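Local structure of probable thioesterase (Thermus thermophilus, 1Z54) at residues G60-P66 with L99-F104; E71-T77 with F89-R95. The protein probably hydrolyses fatty acyl-CoA thioesters and belongs to the 4-hydroxybenzoyl-CoA thioesterase family of hot-dog-fold enzymes. All coordinates share one frame; numbering follows the deposited sequence.

Overall arrangement
From the N terminus, strand 3-8 forms one margin of an antiparallel sheet, and helix 24-39 follows before the chain enters strand 52-63 at the other margin. Residues 60-66 cover the end of that strand and the turn after it; they meet residues 99-104 in contact 1, which closes a loop of 32 residues. Within that loop the chain runs through the hairpin of strands 72-82 and 86-95, whose own pairing, 71-77 with 89-95, is contact 2, so the shorter closure sits inside the longer one. Each contact pairs two strands, and the probable bonds of Leu100 with Val93 and Gly103 with Tyr91 join the two pairs into one sheet.

Contact 1. Residues G60-P66 with L99-F104; sequences GLTFRAP and LLAEGF
Gly60 to Phe63 run antiparallel to Ala101 to Phe104, the short strand axes 4.6 Å apart at closest, with Gly60-Phe104 and Thr62-Glu102 as hydrogen-bonded pairs. Beyond Phe63 the chain turns, and Leu100 O takes two donors from the same face of its carbonyl plane: Arg64 N at 2.7 Å and Ala65 N at 2.8 Å, the latter bond almost straight at 175°. Leu100 CD2 packs 3.7 Å from Ala65 CB.

On the face carrying Thr62 and Glu102, Arg64 grips the carboxylate side-on: NE and NH1 both reach Glu102 OE2, at 3.0 and 3.1 Å. The oxygen lies near the guanidinium plane, but the two flat groups are turned 57° apart; NE comes from the anti side and NH1 from above the carboxylate plane. The bend of Arg64 at chi2 (-71°) folds its chain back along the sheet, laying one guanidinium face over Thr62 CG2. Farther along, the Phe104 ring turns one face to the backbone of Gly60, with CE2 3.6 Å from Gly60 CA; a CB there would run into the ring. On the other face Ala101 CB meets Phe63 CD1 at 4.1 Å; Leu61 packs on Tyr25 and Leu29 of helix 24-39, and the Phe63 ring meets Tyr25 edge-to-face.

Leu61 and Thr62 also pair with a strand of the second subunit, carrying the sheet across the interface. Leu100 and Ala101 form a classic beta bulge opposite Val93, within the curved antiparallel sheet that wraps a long helix in the hot-dog fold.

Contact 2. Residues E71-T77 with F89-R95; sequences EVVEVRT and FRYRVER
Bends at chi3 in Arg76 (59°) and Arg92 (82°) swing two guanidinium groups from neighbouring strands toward Glu94, whose CG lies between its own backbone N and carbonyl carbon. Arg76 NH2 meets Glu94 OE2 at 2.7 Å through the syn lone pair, with the oxygen near the guanidinium plane. Arg92, on the same strand as Glu94, offers NH1 to that same oxygen, though the modelled separation is too short to be relied on. The two arginine chains run alongside each other, with the like-charged Arg76 NH2 and Arg92 NH1 brought close at the shared carboxylate oxygen. With an alanine here in place of Arg76, Glu94 OE2 would probably lose its cross-strand partner, and this charged link between the strands would go.

Beneath this network, Glu74 and Glu94 exchange backbone N-to-O bonds of 2.8 Å in both directions; Arg76 and Arg92 form the next hydrogen-bonded pair. At the open end of the hairpin Arg95 NH1 forms a salt bridge with Glu71 OE2, the hydrogen bond in it weak, while Glu71 OE1 lies over one guanidinium face. Glu71 OE2 also accepts from Arg68 N, and Arg95 NH1 also donates to Pro66 O.

The opposite face is mainly apolar: Val75 CG2 touches Val93 CG2 at 4.2 Å, and Thr77 CB presses to 3.4 Å from Tyr91 CD2. Tyr91 OH bonds Thr105 and Arg33. Thr77 OG1 is buried and finds no polar partner. The hairpin is thus two-sided: Val75, Thr77 and Tyr91 pack against helix 24-39, while the Arg76-Arg92-Glu94 network on the reverse face probably adds electrostatic cohesion to the backbone ladder.

Contact 1. Residues G60-P66 with L99-F104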
loop_
_atom_site.group_PDB
_atom_site.type_symbol
_atom_site.label_atom_id
_atom_site.label_comp_id
_atom_site.label_asym_id
_atom_site.label_seq_id
_atom_site.Cartn_x
_atom_site.Cartn_y
_atom_site.Cartn_z
ATOM N N GLY A 60 -9.155 -10.095 12.277
ATOM C CA GLY A 60 -10.579 -10.218 12.053
ATOM C C GLY A 60 -11.181 -8.836 11.943
ATOM O O GLY A 60 -10.940 -7.986 12.797
ATOM N N LEU A 61 -11.955 -8.605 10.890
ATOM C CA LEU A 61 -12.579 -7.310 10.691
ATOM C C LEU A 61 -13.990 -7.415 10.154
ATOM O O LEU A 61 -14.263 -8.187 9.233
ATOM C CB LEU A 61 -11.741 -6.448 9.737
ATOM C CG LEU A 61 -10.684 -5.535 10.365
ATOM C CD1 LEU A 61 -9.603 -5.229 9.349
ATOM C CD2 LEU A 61 -11.341 -4.245 10.868
ATOM N N THR A 62 -14.884 -6.627 10.742
ATOM C CA THR A 62 -16.271 -6.585 10.303
ATOM C C THR A 62 -16.531 -5.144 9.905
ATOM O O THR A 62 -16.408 -4.229 10.719
ATOM C CB THR A 62 -17.239 -7.015 11.421
ATOM O OG1 THR A 62 -16.966 -8.374 11.779
ATOM C CG2 THR A 62 -18.694 -6.893 10.959
ATOM N N PHE A 63 -16.866 -4.957 8.635
ATOM C CA PHE A 63 -17.116 -3.638 8.076
ATOM C C PHE A 63 -18.610 -3.334 8.118
ATOM O O PHE A 63 -19.405 -4.018 7.473
ATOM C CB PHE A 63 -16.588 -3.603 6.637
ATOM C CG PHE A 63 -15.153 -4.058 6.508
ATOM C CD1 PHE A 63 -14.102 -3.164 6.699
ATOM C CD2 PHE A 63 -14.854 -5.393 6.211
ATOM C CE1 PHE A 63 -12.767 -3.587 6.597
ATOM C CE2 PHE A 63 -13.524 -5.827 6.107
ATOM C CZ PHE A 63 -12.479 -4.921 6.301
ATOM N N ARG A 64 -18.977 -2.307 8.882
ATOM C CA ARG A 64 -20.376 -1.907 9.049
ATOM C C ARG A 64 -20.768 -0.713 8.173
ATOM O O ARG A 64 -21.854 -0.688 7.594
ATOM C CB ARG A 64 -20.638 -1.547 10.513
ATOM C CG ARG A 64 -20.175 -2.586 11.535
ATOM C CD ARG A 64 -21.040 -3.833 11.503
ATOM N NE ARG A 64 -20.813 -4.676 12.677
ATOM C CZ ARG A 64 -21.526 -5.761 12.967
ATOM N NH1 ARG A 64 -21.253 -6.469 14.055
ATOM N NH2 ARG A 64 -22.516 -6.141 12.165
ATOM N N ALA A 65 -19.889 0.285 8.109
ATOM C CA ALA A 65 -20.130 1.489 7.319
ATOM C C ALA A 65 -18.776 1.947 6.813
ATOM O O ALA A 65 -17.767 1.785 7.495
ATOM C CB ALA A 65 -20.787 2.585 8.183
ATOM N N PRO A 66 -18.740 2.554 5.625
ATOM C CA PRO A 66 -17.464 3.003 5.071
ATOM C C PRO A 66 -16.897 4.317 5.571
ATOM O O PRO A 66 -17.609 5.164 6.111
ATOM C CB PRO A 66 -17.748 3.049 3.576
ATOM C CG PRO A 66 -19.161 3.569 3.553
ATOM C CD PRO A 66 -19.843 2.786 4.673
ATOM N N LEU A 99 -20.275 3.742 14.147
ATOM C CA LEU A 99 -19.315 2.651 14.041
ATOM C C LEU A 99 -19.106 2.344 12.556
ATOM O O LEU A 99 -20.068 2.185 11.800
ATOM C CB LEU A 99 -19.829 1.412 14.772
ATOM C CG LEU A 99 -18.959 0.154 14.718
ATOM C CD1 LEU A 99 -17.594 0.410 15.361
ATOM C CD2 LEU A 99 -19.687 -0.979 15.434
ATOM N N LEU A 100 -17.847 2.283 12.138
ATOM C CA LEU A 100 -17.539 1.998 10.743
ATOM C C LEU A 100 -17.166 0.544 10.555
ATOM O O LEU A 100 -17.542 -0.089 9.567
ATOM C CB LEU A 100 -16.400 2.894 10.258
ATOM C CG LEU A 100 -16.712 4.384 10.350
ATOM C CD1 LEU A 100 -15.650 5.168 9.583
ATOM C CD2 LEU A 100 -18.100 4.663 9.765
ATOM N N ALA A 101 -16.421 0.020 11.516
ATOM C CA ALA A 101 -15.987 -1.362 11.476
ATOM C C ALA A 101 -15.441 -1.699 12.846
ATOM O O ALA A 101 -15.161 -0.809 13.646
ATOM C CB ALA A 101 -14.902 -1.543 10.422
ATOM N N GLU A 102 -15.295 -2.985 13.119
ATOM C CA GLU A 102 -14.755 -3.425 14.396
ATOM C C GLU A 102 -13.944 -4.678 14.137
ATOM O O GLU A 102 -14.258 -5.454 13.232
ATOM C CB GLU A 102 -15.885 -3.706 15.388
ATOM C CG GLU A 102 -16.923 -4.693 14.901
ATOM C CD GLU A 102 -18.174 -4.674 15.760
ATOM O OE1 GLU A 102 -18.062 -4.908 16.985
ATOM O OE2 GLU A 102 -19.267 -4.421 15.209
ATOM N N GLY A 103 -12.893 -4.876 14.924
ATOM C CA GLY A 103 -12.055 -6.038 14.715
ATOM C C GLY A 103 -11.113 -6.354 15.855
ATOM O O GLY A 103 -11.224 -5.809 16.966
ATOM N N PHE A 104 -10.173 -7.245 15.569
ATOM C CA PHE A 104 -9.210 -7.663 16.566
ATOM C C PHE A 104 -7.959 -8.215 15.903
ATOM O O PHE A 104 -7.965 -8.574 14.727
ATOM C CB PHE A 104 -9.834 -8.754 17.449
ATOM C CG PHE A 104 -9.998 -10.074 16.743
ATOM C CD1 PHE A 104 -8.967 -11.006 16.735
ATOM C CD2 PHE A 104 -11.165 -10.359 16.033
ATOM C CE1 PHE A 104 -9.090 -12.206 16.023
ATOM C CE2 PHE A 104 -11.302 -11.553 15.317
ATOM C CZ PHE A 104 -10.263 -12.480 15.310
#

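Contact 2. Residues E71-T77 with F89-R95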
loop_
_atom_site.group_PDB
_atom_site.type_symbol
_atom_site.label_atom_id
_atom_site.label_comp_id
_atom_site.label_asym_id
_atom_site.label_seq_id
_atom_site.Cartn_x
_atom_site.Cartn_y
_atom_site.Cartn_z
ATOM N N GLU A 71 -12.660 12.569 5.433
ATOM C CA GLU A 71 -13.042 12.308 6.822
ATOM C C GLU A 71 -11.861 11.933 7.702
ATOM O O GLU A 71 -10.768 11.636 7.214
ATOM C CB GLU A 71 -14.061 11.168 6.890
ATOM C CG GLU A 71 -15.346 11.394 6.109
ATOM C CD GLU A 71 -16.194 10.132 6.012
ATOM O OE1 GLU A 71 -17.347 10.218 5.546
ATOM O OE2 GLU A 71 -15.706 9.048 6.396
ATOM N N VAL A 72 -12.102 11.952 9.010
ATOM C CA VAL A 72 -11.113 11.578 10.011
ATOM C C VAL A 72 -11.781 10.474 10.819
ATOM O O VAL A 72 -12.953 10.588 11.173
ATOM C CB VAL A 72 -10.765 12.763 10.935
ATOM C CG1 VAL A 72 -9.896 12.288 12.079
ATOM C CG2 VAL A 72 -10.032 13.851 10.139
ATOM N N VAL A 73 -11.063 9.389 11.085
ATOM C CA VAL A 73 -11.647 8.290 11.847
ATOM C C VAL A 73 -10.966 8.123 13.185
ATOM O O VAL A 73 -9.794 8.466 13.355
ATOM C CB VAL A 73 -11.541 6.930 11.110
ATOM C CG1 VAL A 73 -12.359 6.949 9.849
ATOM C CG2 VAL A 73 -10.077 6.611 10.821
ATOM N N GLU A 74 -11.721 7.590 14.136
ATOM C CA GLU A 74 -11.209 7.343 15.472
ATOM C C GLU A 74 -11.164 5.847 15.701
ATOM O O GLU A 74 -12.143 5.137 15.449
ATOM C CB GLU A 74 -12.100 8.011 16.521
ATOM C CG GLU A 74 -11.960 9.522 16.555
ATOM C CD GLU A 74 -12.745 10.161 17.686
ATOM O OE1 GLU A 74 -12.531 11.363 17.945
ATOM O OE2 GLU A 74 -13.579 9.466 18.311
ATOM N N VAL A 75 -10.011 5.374 16.154
ATOM C CA VAL A 75 -9.827 3.962 16.420
ATOM C C VAL A 75 -9.602 3.761 17.901
ATOM O O VAL A 75 -8.618 4.238 18.467
ATOM C CB VAL A 75 -8.632 3.394 15.656
ATOM C CG1 VAL A 75 -8.551 1.891 15.885
ATOM C CG2 VAL A 75 -8.774 3.710 14.169
ATOM N N ARG A 76 -10.539 3.060 18.522
ATOM C CA ARG A 76 -10.478 2.781 19.944
ATOM C C ARG A 76 -9.880 1.399 20.135
ATOM O O ARG A 76 -10.373 0.421 19.576
ATOM C CB ARG A 76 -11.890 2.840 20.532
ATOM C CG ARG A 76 -12.545 4.208 20.355
ATOM C CD ARG A 76 -14.060 4.157 20.531
ATOM N NE ARG A 76 -14.454 3.665 21.848
ATOM C CZ ARG A 76 -15.716 3.608 22.275
ATOM N NH1 ARG A 76 -15.992 3.147 23.490
ATOM N NH2 ARG A 76 -16.704 4.013 21.487
ATOM N N THR A 77 -8.813 1.308 20.915
ATOM C CA THR A 77 -8.203 0.010 21.132
ATOM C C THR A 77 -7.933 -0.316 22.586
ATOM O O THR A 77 -7.606 0.551 23.399
ATOM C CB THR A 77 -6.879 -0.153 20.323
ATOM O OG1 THR A 77 -5.867 -0.726 21.155
ATOM C CG2 THR A 77 -6.405 1.161 19.780
ATOM N N PHE A 89 -5.785 -7.707 20.903
ATOM C CA PHE A 89 -6.316 -6.354 20.900
ATOM C C PHE A 89 -7.661 -6.354 20.204
ATOM O O PHE A 89 -7.888 -7.110 19.257
ATOM C CB PHE A 89 -5.391 -5.379 20.156
ATOM C CG PHE A 89 -4.069 -5.164 20.820
ATOM C CD1 PHE A 89 -3.045 -6.085 20.671
ATOM C CD2 PHE A 89 -3.856 -4.043 21.623
ATOM C CE1 PHE A 89 -1.825 -5.899 21.312
ATOM C CE2 PHE A 89 -2.643 -3.845 22.268
ATOM C CZ PHE A 89 -1.623 -4.775 22.114
ATOM N N ARG A 90 -8.556 -5.503 20.683
ATOM C CA ARG A 90 -9.869 -5.366 20.085
ATOM C C ARG A 90 -10.025 -3.907 19.711
ATOM O O ARG A 90 -9.594 -3.025 20.448
ATOM C CB ARG A 90 -10.959 -5.810 21.057
ATOM C CG ARG A 90 -11.126 -7.312 21.108
ATOM C CD ARG A 90 -12.480 -7.680 21.669
ATOM N NE ARG A 90 -12.897 -9.010 21.237
ATOM C CZ ARG A 90 -13.110 -9.358 19.969
ATOM N NH1 ARG A 90 -13.488 -10.595 19.677
ATOM N NH2 ARG A 90 -12.947 -8.472 18.994
ATOM N N TYR A 91 -10.630 -3.648 18.557
ATOM C CA TYR A 91 -10.772 -2.275 18.103
ATOM C C TYR A 91 -12.141 -1.899 17.585
ATOM O O TYR A 91 -12.900 -2.741 17.110
ATOM C CB TYR A 91 -9.786 -1.981 16.969
ATOM C CG TYR A 91 -8.412 -2.581 17.105
ATOM C CD1 TYR A 91 -8.201 -3.955 16.945
ATOM C CD2 TYR A 91 -7.304 -1.764 17.311
ATOM C CE1 TYR A 91 -6.907 -4.496 16.975
ATOM C CE2 TYR A 91 -6.017 -2.289 17.341
ATOM C CZ TYR A 91 -5.823 -3.653 17.170
ATOM O OH TYR A 91 -4.541 -4.156 17.181
ATOM N N ARG A 92 -12.423 -0.602 17.655
ATOM C CA ARG A 92 -13.660 -0.041 17.136
ATOM C C ARG A 92 -13.243 1.161 16.307
ATOM O O ARG A 92 -12.553 2.060 16.800
ATOM C CB ARG A 92 -14.600 0.399 18.262
ATOM C CG ARG A 92 -15.297 -0.762 18.957
ATOM C CD ARG A 92 -16.229 -0.320 20.083
ATOM N NE ARG A 92 -17.540 0.108 19.604
ATOM C CZ ARG A 92 -17.818 1.329 19.164
ATOM N NH1 ARG A 92 -16.875 2.260 19.145
ATOM N NH2 ARG A 92 -19.044 1.616 18.736
ATOM N N VAL A 93 -13.628 1.157 15.036
ATOM C CA VAL A 93 -13.298 2.256 14.154
ATOM C C VAL A 93 -14.574 3.033 13.920
ATOM O O VAL A 93 -15.525 2.516 13.336
ATOM C CB VAL A 93 -12.782 1.776 12.784
ATOM C CG1 VAL A 93 -12.389 2.982 11.945
ATOM C CG2 VAL A 93 -11.597 0.828 12.958
ATOM N N GLU A 94 -14.604 4.277 14.374
ATOM C CA GLU A 94 -15.797 5.068 14.182
ATOM C C GLU A 94 -15.525 6.486 13.718
ATOM O O GLU A 94 -14.375 6.917 13.606
ATOM C CB GLU A 94 -16.639 5.065 15.466
ATOM C CG GLU A 94 -15.892 5.401 16.733
ATOM C CD GLU A 94 -16.779 5.316 17.958
ATOM O OE1 GLU A 94 -17.790 6.038 18.015
ATOM O OE2 GLU A 94 -16.474 4.521 18.867
ATOM N N ARG A 95 -16.607 7.195 13.422
ATOM C CA ARG A 95 -16.539 8.573 12.967
ATOM C C ARG A 95 -17.725 9.309 13.578
ATOM O O ARG A 95 -18.871 9.070 13.202
ATOM C CB ARG A 95 -16.627 8.624 11.442
ATOM C CG ARG A 95 -16.553 10.019 10.851
ATOM C CD ARG A 95 -16.890 9.970 9.375
ATOM N NE ARG A 95 -18.269 9.525 9.173
ATOM C CZ ARG A 95 -18.626 8.478 8.431
ATOM N NH1 ARG A 95 -17.706 7.750 7.801
ATOM N NH2 ARG A 95 -19.912 8.154 8.322
#